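PDB 2EYU: twitching motility protein PilT from Aquifex aeolicus, which powers pilus retraction in twitching motility, probably by coupling ATP hydrolysis in its P-loop NTPase core to movements between domains and subunits. Local coordinates for residues 55-60 with 73-78; 171-176 with 234-239. The protein carries 1 engineered substitution. One frame throughout, in Å; residues are numbered along the deposited sequence.

Interaction 1: residues 55-60 with 73-78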
ATOM      1  N   TYR A  55      -4.686  -2.569 -20.417  1.00 38.80           N
ATOM      2  CA  TYR A  55      -4.858  -3.778 -19.633  1.00 28.72           C
ATOM      3  C   TYR A  55      -6.334  -4.113 -19.408  1.00 24.77           C
ATOM      4  O   TYR A  55      -7.190  -3.271 -19.669  1.00 36.23           O
ATOM      5  CB  TYR A  55      -4.277  -3.620 -18.232  1.00 26.32           C
ATOM      6  CG  TYR A  55      -2.787  -3.575 -18.072  1.00 31.35           C
ATOM      7  CD1 TYR A  55      -1.919  -3.982 -19.067  1.00 32.75           C
ATOM      8  CD2 TYR A  55      -2.255  -3.114 -16.869  1.00 39.43           C
ATOM      9  CE1 TYR A  55      -0.549  -3.924 -18.879  1.00 39.61           C
ATOM     10  CE2 TYR A  55      -0.891  -3.061 -16.682  1.00 41.25           C
ATOM     11  CZ  TYR A  55      -0.044  -3.465 -17.686  1.00 33.08           C
ATOM     12  OH  TYR A  55       1.319  -3.410 -17.492  1.00 51.30           O
ATOM     13  N   HIS A  56      -6.571  -5.305 -18.893  1.00 28.94           N
ATOM     14  CA  HIS A  56      -7.819  -5.718 -18.274  1.00 24.85           C
ATOM     15  C   HIS A  56      -7.697  -5.471 -16.764  1.00 38.42           C
ATOM     16  O   HIS A  56      -6.766  -6.032 -16.167  1.00 23.57           O
ATOM     17  CB  HIS A  56      -8.144  -7.175 -18.509  1.00 25.37           C
ATOM     18  CG  HIS A  56      -9.516  -7.584 -18.091  1.00 28.17           C
ATOM     19  ND1 HIS A  56     -10.463  -6.692 -17.618  1.00 31.84           N
ATOM     20  CD2 HIS A  56     -10.104  -8.804 -18.082  1.00 33.08           C
ATOM     21  CE1 HIS A  56     -11.568  -7.349 -17.331  1.00 31.81           C
ATOM     22  NE2 HIS A  56     -11.383  -8.631 -17.603  1.00 43.86           N
ATOM     23  N   ILE A  57      -8.589  -4.652 -16.202  1.00 23.48           N
ATOM     24  CA  ILE A  57      -8.414  -4.327 -14.770  1.00 26.69           C
ATOM     25  C   ILE A  57      -9.663  -4.748 -14.010  1.00 28.28           C
ATOM     26  O   ILE A  57     -10.792  -4.425 -14.374  1.00 25.63           O
ATOM     27  CB  ILE A  57      -8.086  -2.848 -14.529  1.00 24.23           C
ATOM     28  CG1 ILE A  57      -6.797  -2.303 -15.143  1.00 21.25           C
ATOM     29  CG2 ILE A  57      -7.987  -2.500 -13.038  1.00 13.53           C
ATOM     30  CD1 ILE A  57      -6.604  -0.807 -14.934  1.00 19.36           C
ATOM     31  N   ILE A  58      -9.489  -5.510 -12.922  1.00 19.58           N
ATOM     32  CA  ILE A  58     -10.704  -5.932 -12.225  1.00 19.25           C
ATOM     33  C   ILE A  58     -10.635  -5.397 -10.804  1.00 30.37           C
ATOM     34  O   ILE A  58      -9.603  -5.511 -10.126  1.00 28.27           O
ATOM     35  CB  ILE A  58     -10.878  -7.455 -12.251  1.00 29.47           C
ATOM     36  CG1 ILE A  58     -11.048  -8.018 -13.673  1.00 22.90           C
ATOM     37  CG2 ILE A  58     -12.015  -7.914 -11.352  1.00 20.97           C
ATOM     38  CD1 ILE A  58     -11.683  -9.388 -13.714  1.00 21.18           C
ATOM     39  N   THR A  59     -11.740  -4.803 -10.359  1.00 26.99           N
ATOM     40  CA  THR A  59     -11.806  -4.212  -9.018  1.00 25.03           C
ATOM     41  C   THR A  59     -12.917  -4.874  -8.211  1.00 18.06           C
ATOM     42  O   THR A  59     -13.942  -5.269  -8.757  1.00 32.50           O
ATOM     43  CB  THR A  59     -12.062  -2.696  -9.087  1.00 38.32           C
ATOM     44  OG1 THR A  59     -12.846  -2.416 -10.256  1.00 59.83           O
ATOM     45  CG2 THR A  59     -10.777  -1.906  -9.267  1.00 43.20           C
ATOM     46  N   ILE A  60     -12.697  -5.012  -6.919  1.00 20.09           N
ATOM     47  CA  ILE A  60     -13.556  -5.600  -5.917  1.00 22.37           C
ATOM     48  C   ILE A  60     -13.609  -4.654  -4.714  1.00 30.42           C
ATOM     49  O   ILE A  60     -12.604  -4.664  -3.996  1.00 28.15           O
ATOM     50  CB  ILE A  60     -12.986  -6.943  -5.442  1.00 36.06           C
ATOM     51  CG1 ILE A  60     -12.672  -7.914  -6.591  1.00 34.11           C
ATOM     52  CG2 ILE A  60     -13.880  -7.601  -4.406  1.00 34.06           C
ATOM     53  CD1 ILE A  60     -11.609  -8.912  -6.170  1.00 41.03           C
ATOM     54  N   SER A  73      -7.514   1.346 -20.774  1.00 27.20           N
ATOM     55  CA  SER A  73      -7.650   0.023 -20.204  1.00 21.92           C
ATOM     56  C   SER A  73      -9.117  -0.396 -20.120  1.00 29.53           C
ATOM     57  O   SER A  73      -9.952   0.477 -20.319  1.00 31.91           O
ATOM     58  CB  SER A  73      -7.026  -0.080 -18.799  1.00 20.40           C
ATOM     59  OG  SER A  73      -5.644  -0.361 -18.837  1.00 42.71           O
ATOM     60  N   ILE A  74      -9.336  -1.677 -19.847  1.00 28.13           N
ATOM     61  CA  ILE A  74     -10.663  -2.251 -19.633  1.00 27.88           C
ATOM     62  C   ILE A  74     -10.873  -2.590 -18.161  1.00 33.58           C
ATOM     63  O   ILE A  74     -10.295  -3.554 -17.655  1.00 36.81           O
ATOM     64  CB  ILE A  74     -10.877  -3.483 -20.526  1.00 34.20           C
ATOM     65  CG1 ILE A  74     -12.046  -4.376 -20.112  1.00 30.27           C
ATOM     66  CG2 ILE A  74      -9.598  -4.295 -20.654  1.00 63.79           C
ATOM     67  CD1 ILE A  74     -12.425  -5.364 -21.200  1.00 42.71           C
ATOM     68  N   VAL A  75     -11.691  -1.775 -17.495  1.00 28.69           N
ATOM     69  CA  VAL A  75     -11.901  -1.838 -16.052  1.00 23.34           C
ATOM     70  C   VAL A  75     -13.276  -2.318 -15.632  1.00 34.44           C
ATOM     71  O   VAL A  75     -14.355  -1.750 -15.807  1.00 33.80           O
ATOM     72  CB  VAL A  75     -11.615  -0.449 -15.429  1.00 32.68           C
ATOM     73  CG1 VAL A  75     -12.724   0.521 -15.797  1.00 39.43           C
ATOM     74  CG2 VAL A  75     -11.446  -0.522 -13.915  1.00 24.51           C
ATOM     75  N   ASN A  76     -13.266  -3.488 -14.996  1.00 28.64           N
ATOM     76  CA  ASN A  76     -14.488  -3.989 -14.382  1.00 27.41           C
ATOM     77  C   ASN A  76     -14.443  -3.740 -12.880  1.00 26.04           C
ATOM     78  O   ASN A  76     -13.522  -4.216 -12.215  1.00 22.89           O
ATOM     79  CB  ASN A  76     -14.654  -5.475 -14.692  1.00 28.66           C
ATOM     80  CG  ASN A  76     -14.989  -5.691 -16.154  1.00 32.78           C
ATOM     81  OD1 ASN A  76     -14.798  -4.785 -16.968  1.00 57.36           O
ATOM     82  ND2 ASN A  76     -15.487  -6.874 -16.494  1.00 55.95           N
ATOM     83  N   GLN A  77     -15.406  -2.991 -12.369  1.00 27.90           N
ATOM     84  CA  GLN A  77     -15.540  -2.642 -10.967  1.00 39.00           C
ATOM     85  C   GLN A  77     -16.724  -3.349 -10.313  1.00 39.04           C
ATOM     86  O   GLN A  77     -17.880  -3.163 -10.674  1.00 30.02           O
ATOM     87  CB  GLN A  77     -15.700  -1.131 -10.781  1.00 34.68           C
ATOM     88  CG  GLN A  77     -14.530  -0.296 -11.280  1.00 31.30           C
ATOM     89  CD  GLN A  77     -14.656   1.146 -10.830  1.00 23.02           C
ATOM     90  OE1 GLN A  77     -14.466   1.407  -9.637  1.00 31.98           O
ATOM     91  NE2 GLN A  77     -14.990   2.060 -11.732  1.00 28.14           N
ATOM     92  N   ARG A  78     -16.417  -4.188  -9.330  1.00 25.16           N
ATOM     93  CA  ARG A  78     -17.416  -5.069  -8.752  1.00 26.36           C
ATOM     94  C   ARG A  78     -17.620  -4.754  -7.278  1.00 31.65           C
ATOM     95  O   ARG A  78     -16.693  -4.833  -6.470  1.00 44.42           O
ATOM     96  CB  ARG A  78     -16.968  -6.522  -8.974  1.00 29.40           C
ATOM     97  CG  ARG A  78     -16.485  -6.780 -10.397  1.00 24.76           C
ATOM     98  CD  ARG A  78     -16.576  -8.239 -10.806  1.00 33.00           C
ATOM     99  NE  ARG A  78     -15.572  -9.059 -10.155  1.00 41.41           N
ATOM    100  CZ  ARG A  78     -14.999 -10.174 -10.577  1.00 49.60           C
ATOM    101  NH1 ARG A  78     -15.291 -10.734 -11.744  1.00 29.85           N
ATOM    102  NH2 ARG A  78     -14.094 -10.758  -9.794  1.00 37.07           N
TER
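Ser-73 OG accepts the backbone N-H of Tyr-55 at 2.9 Å, and the same hydroxyl is also hydrogen-bonded to Lys-53 O, just ahead of the strand. Next comes Ile-74, whose carbonyl O receives His-56 ND1 at 3.1 Å; it also takes Ile-57 N, in a bond so short in the model that its length is doubtful. The oxygen lies in the imidazole plane, while ND1 stands above the carbonyl plane. CG of His-56 is anti to the backbone N (chi1 -170°), which sets the ring on the side from which ND1 meets Ile-74 O; NE2 hydrogen-bonds Glu-97 OE1. An alanine at His-56 would probably cost Ile-74 O its imidazole donor and leave Glu-97 without its imidazole mate. Val-75 sets CG2 against Ile-57 CG2 at 4.1 Å. The pairing is parallel, 74-78 being part of the outermost strand within this chain of the P-loop NTPase sheet, with 56-60 between it and strand 101-104. Asn-76 N bonds to Ile-57 O at 2.7 Å, and its own O takes Thr-59 N. Gln-77 lies abreast of Thr-59, their CA atoms 4.5 Å apart. At Arg-78, N-H reaches Thr-59 O (2.8 Å), and Ile-58 CG2 sits over one face of the guanidinium, 3.8 Å from CZ.

Interaction 2: residues 171-176 with 234-239; sequences LPKIGG and LEDAME
Asp-236 meets three successive residues, Leu-171, Pro-172 and Lys-173, and none of the three gives it a hydrogen bond. Its CB points toward the loop, and with CG anti to the carbonyl carbon (chi1 -77°) CG lies beside the backbone N. Leu-171 and Asp-236 run alongside one another head to tail: methyl CD1 of Leu-171 lies 3.4 Å from CB of Asp-236 and equally close to its backbone O. The leucine holds an unusual conformation, with chi1 at -91° and chi2 also away from the staggered values. The proline ring comes tip to tip with the carboxylate, Pro-172 CG standing 3.5 Å from Asp-236 OD2. Lys-173 crosses the same group at a slant and touches it through its aliphatic chain, CD being 3.3 Å from OD2. Folded at chi2, chi3 and chi4, the lysine keeps NZ 5.4 Å from Asp-236 OD2, too far for a salt bridge, although the opposite charges probably still attract. Lys-173 also touches a crystal neighbour, which may influence this bend. Leu-171 and Ala-237 both rest on Ile-232, ahead of the helix. This is plain side-chain packing of a beta hairpin, at the end of strand 162-171 and the start of its loop to antiparallel strand 179-185, on the first turn of helix 234-240.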
ATOM      1  N   LEU A 171      -2.818  15.029   7.039  1.00 29.75           N
ATOM      2  CA  LEU A 171      -2.680  15.995   8.127  1.00 26.83           C
ATOM      3  C   LEU A 171      -3.312  17.333   7.743  1.00 33.45           C
ATOM      4  O   LEU A 171      -3.320  17.676   6.557  1.00 34.29           O
ATOM      5  CB  LEU A 171      -1.235  16.321   8.410  1.00 23.09           C
ATOM      6  CG  LEU A 171      -0.377  15.568   9.420  1.00 38.86           C
ATOM      7  CD1 LEU A 171      -0.460  16.233  10.788  1.00 45.58           C
ATOM      8  CD2 LEU A 171      -0.770  14.105   9.506  1.00 39.78           C
ATOM      9  N   PRO A 172      -3.783  18.115   8.702  1.00 41.30           N
ATOM     10  CA  PRO A 172      -4.227  19.473   8.364  1.00 46.84           C
ATOM     11  C   PRO A 172      -3.031  20.365   8.029  1.00 54.09           C
ATOM     12  O   PRO A 172      -1.913  19.879   8.185  1.00 41.78           O
ATOM     13  CB  PRO A 172      -4.865  19.966   9.663  1.00 46.02           C
ATOM     14  CG  PRO A 172      -4.142  19.205  10.723  1.00 47.61           C
ATOM     15  CD  PRO A 172      -3.935  17.826  10.136  1.00 43.21           C
ATOM     16  N   LYS A 173      -3.314  21.585   7.631  1.00 74.55           N
ATOM     17  CA  LYS A 173      -2.497  22.765   7.496  1.00 83.65           C
ATOM     18  C   LYS A 173      -2.667  23.486   6.149  1.00 95.17           C
ATOM     19  O   LYS A 173      -3.725  23.445   5.513  1.00101.52           O
ATOM     20  CB  LYS A 173      -1.006  22.469   7.657  1.00 80.71           C
ATOM     21  CG  LYS A 173      -0.319  22.878   8.942  1.00 72.50           C
ATOM     22  CD  LYS A 173      -1.155  22.497  10.161  1.00 62.63           C
ATOM     23  CE  LYS A 173      -1.985  23.757  10.522  1.00 44.10           C
ATOM     24  NZ  LYS A 173      -1.650  24.786   9.484  1.00 46.77           N
ATOM     25  N   ILE A 174      -1.561  24.143   5.792  1.00105.63           N
ATOM     26  CA  ILE A 174      -1.456  25.012   4.626  1.00113.16           C
ATOM     27  C   ILE A 174      -0.636  24.398   3.495  1.00112.70           C
ATOM     28  O   ILE A 174      -0.171  23.262   3.589  1.00112.27           O
ATOM     29  CB  ILE A 174      -0.834  26.358   5.044  1.00117.05           C
ATOM     30  CG1 ILE A 174      -1.412  27.567   4.297  1.00119.43           C
ATOM     31  CG2 ILE A 174       0.678  26.309   4.924  1.00118.48           C
ATOM     32  CD1 ILE A 174      -2.341  28.420   5.167  1.00126.02           C
ATOM     33  N   GLY A 175      -0.470  25.151   2.412  1.00112.70           N
ATOM     34  CA  GLY A 175       0.273  24.727   1.241  1.00114.71           C
ATOM     35  C   GLY A 175      -0.642  24.394   0.070  1.00116.04           C
ATOM     36  O   GLY A 175      -0.478  24.935  -1.020  1.00121.45           O
ATOM     37  N   GLY A 176      -1.599  23.506   0.311  1.00114.35           N
ATOM     38  CA  GLY A 176      -2.586  23.070  -0.656  1.00108.60           C
ATOM     39  C   GLY A 176      -3.917  22.725  -0.006  1.00103.60           C
ATOM     40  O   GLY A 176      -4.952  22.738  -0.685  1.00112.90           O
ATOM     41  N   LEU A 234       4.208  21.386  14.766  1.00 32.92           N
ATOM     42  CA  LEU A 234       4.846  20.444  15.674  1.00 29.29           C
ATOM     43  C   LEU A 234       3.800  19.541  16.310  1.00 31.86           C
ATOM     44  O   LEU A 234       3.993  18.325  16.285  1.00 25.02           O
ATOM     45  CB  LEU A 234       5.632  21.147  16.784  1.00 33.31           C
ATOM     46  CG  LEU A 234       6.492  20.291  17.712  1.00 27.75           C
ATOM     47  CD1 LEU A 234       7.384  19.327  16.934  1.00 21.74           C
ATOM     48  CD2 LEU A 234       7.368  21.157  18.605  1.00 21.23           C
ATOM     49  N   GLU A 235       2.736  20.130  16.876  1.00 30.28           N
ATOM     50  CA  GLU A 235       1.772  19.299  17.613  1.00 23.37           C
ATOM     51  C   GLU A 235       1.093  18.275  16.711  1.00 28.73           C
ATOM     52  O   GLU A 235       0.781  17.144  17.086  1.00 30.96           O
ATOM     53  CB  GLU A 235       0.712  20.172  18.271  1.00 33.96           C
ATOM     54  CG  GLU A 235       1.156  21.609  18.518  1.00 53.60           C
ATOM     55  CD  GLU A 235      -0.007  22.581  18.405  1.00 70.34           C
ATOM     56  OE1 GLU A 235       0.158  23.777  18.740  1.00 80.82           O
ATOM     57  OE2 GLU A 235      -1.096  22.132  17.971  1.00 72.07           O
ATOM     58  N   ASP A 236       0.833  18.679  15.475  1.00 28.20           N
ATOM     59  CA  ASP A 236       0.173  17.782  14.522  1.00 27.49           C
ATOM     60  C   ASP A 236       1.040  16.575  14.184  1.00 26.83           C
ATOM     61  O   ASP A 236       0.544  15.472  13.965  1.00 29.49           O
ATOM     62  CB  ASP A 236      -0.163  18.571  13.249  1.00 36.87           C
ATOM     63  CG  ASP A 236      -1.396  19.440  13.479  1.00 44.31           C
ATOM     64  OD1 ASP A 236      -2.146  19.103  14.419  1.00 53.14           O
ATOM     65  OD2 ASP A 236      -1.592  20.421  12.735  1.00 44.00           O
ATOM     66  N   ALA A 237       2.341  16.822  14.141  1.00 29.59           N
ATOM     67  CA  ALA A 237       3.354  15.851  13.756  1.00 41.48           C
ATOM     68  C   ALA A 237       3.495  14.787  14.838  1.00 41.09           C
ATOM     69  O   ALA A 237       3.358  13.593  14.586  1.00 36.12           O
ATOM     70  CB  ALA A 237       4.681  16.541  13.496  1.00 44.80           C
HETATM   71  N   MSE A 238       3.752  15.266  16.045  1.00 33.14           N
HETATM   72  CA  MSE A 238       3.752  14.431  17.240  1.00 33.09           C
HETATM   73  C   MSE A 238       2.470  13.619  17.385  1.00 25.03           C
HETATM   74  O   MSE A 238       2.476  12.438  17.774  1.00 27.86           O
HETATM   75  CB  MSE A 238       3.944  15.323  18.474  1.00 40.06           C
HETATM   76  CG  MSE A 238       5.295  16.019  18.545  1.00 42.08           C
HETATM   77 SE   MSE A 238       6.744  14.734  18.593  1.00 55.86          SE
HETATM   78  CE  MSE A 238       5.909  13.751  20.022  1.00 54.14           C
ATOM     79  N   GLU A 239       1.332  14.231  17.064  1.00 22.31           N
ATOM     80  CA  GLU A 239       0.048  13.546  17.186  1.00 38.00           C
ATOM     81  C   GLU A 239      -0.106  12.335  16.268  1.00 40.93           C
ATOM     82  O   GLU A 239      -0.843  11.399  16.583  1.00 28.88           O
ATOM     83  CB  GLU A 239      -1.082  14.539  16.887  1.00 54.27           C
ATOM     84  CG  GLU A 239      -1.638  15.285  18.088  1.00 61.00           C
ATOM     85  CD  GLU A 239      -3.049  15.804  17.878  1.00 66.83           C
ATOM     86  OE1 GLU A 239      -3.813  15.865  18.862  1.00 63.68           O
ATOM     87  OE2 GLU A 239      -3.408  16.173  16.737  1.00 62.88           O
TER

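Interactions 1 and 2 sit in distant parts of one chain, their centres 36 Å apart and their nearest atoms about 24 Å apart, with no touch. The sheet connects them: 55-60 and 73-78 belong to neighbouring strands at one end, while 171-176 leaves strand 162-171 well across it, beyond strand 26-31. That last strand leads into the probable Walker A loop, with Gly-32, Gly-37, Lys-38 and Ser-39, so interaction 1 lies on one side of it in the sheet order, and the strand that leads into interaction 2 on the other. Interaction 1 is a backbone ladder reinforced by side chains, whereas interaction 2 joins a loop to a helix without cross-segment hydrogen bonds.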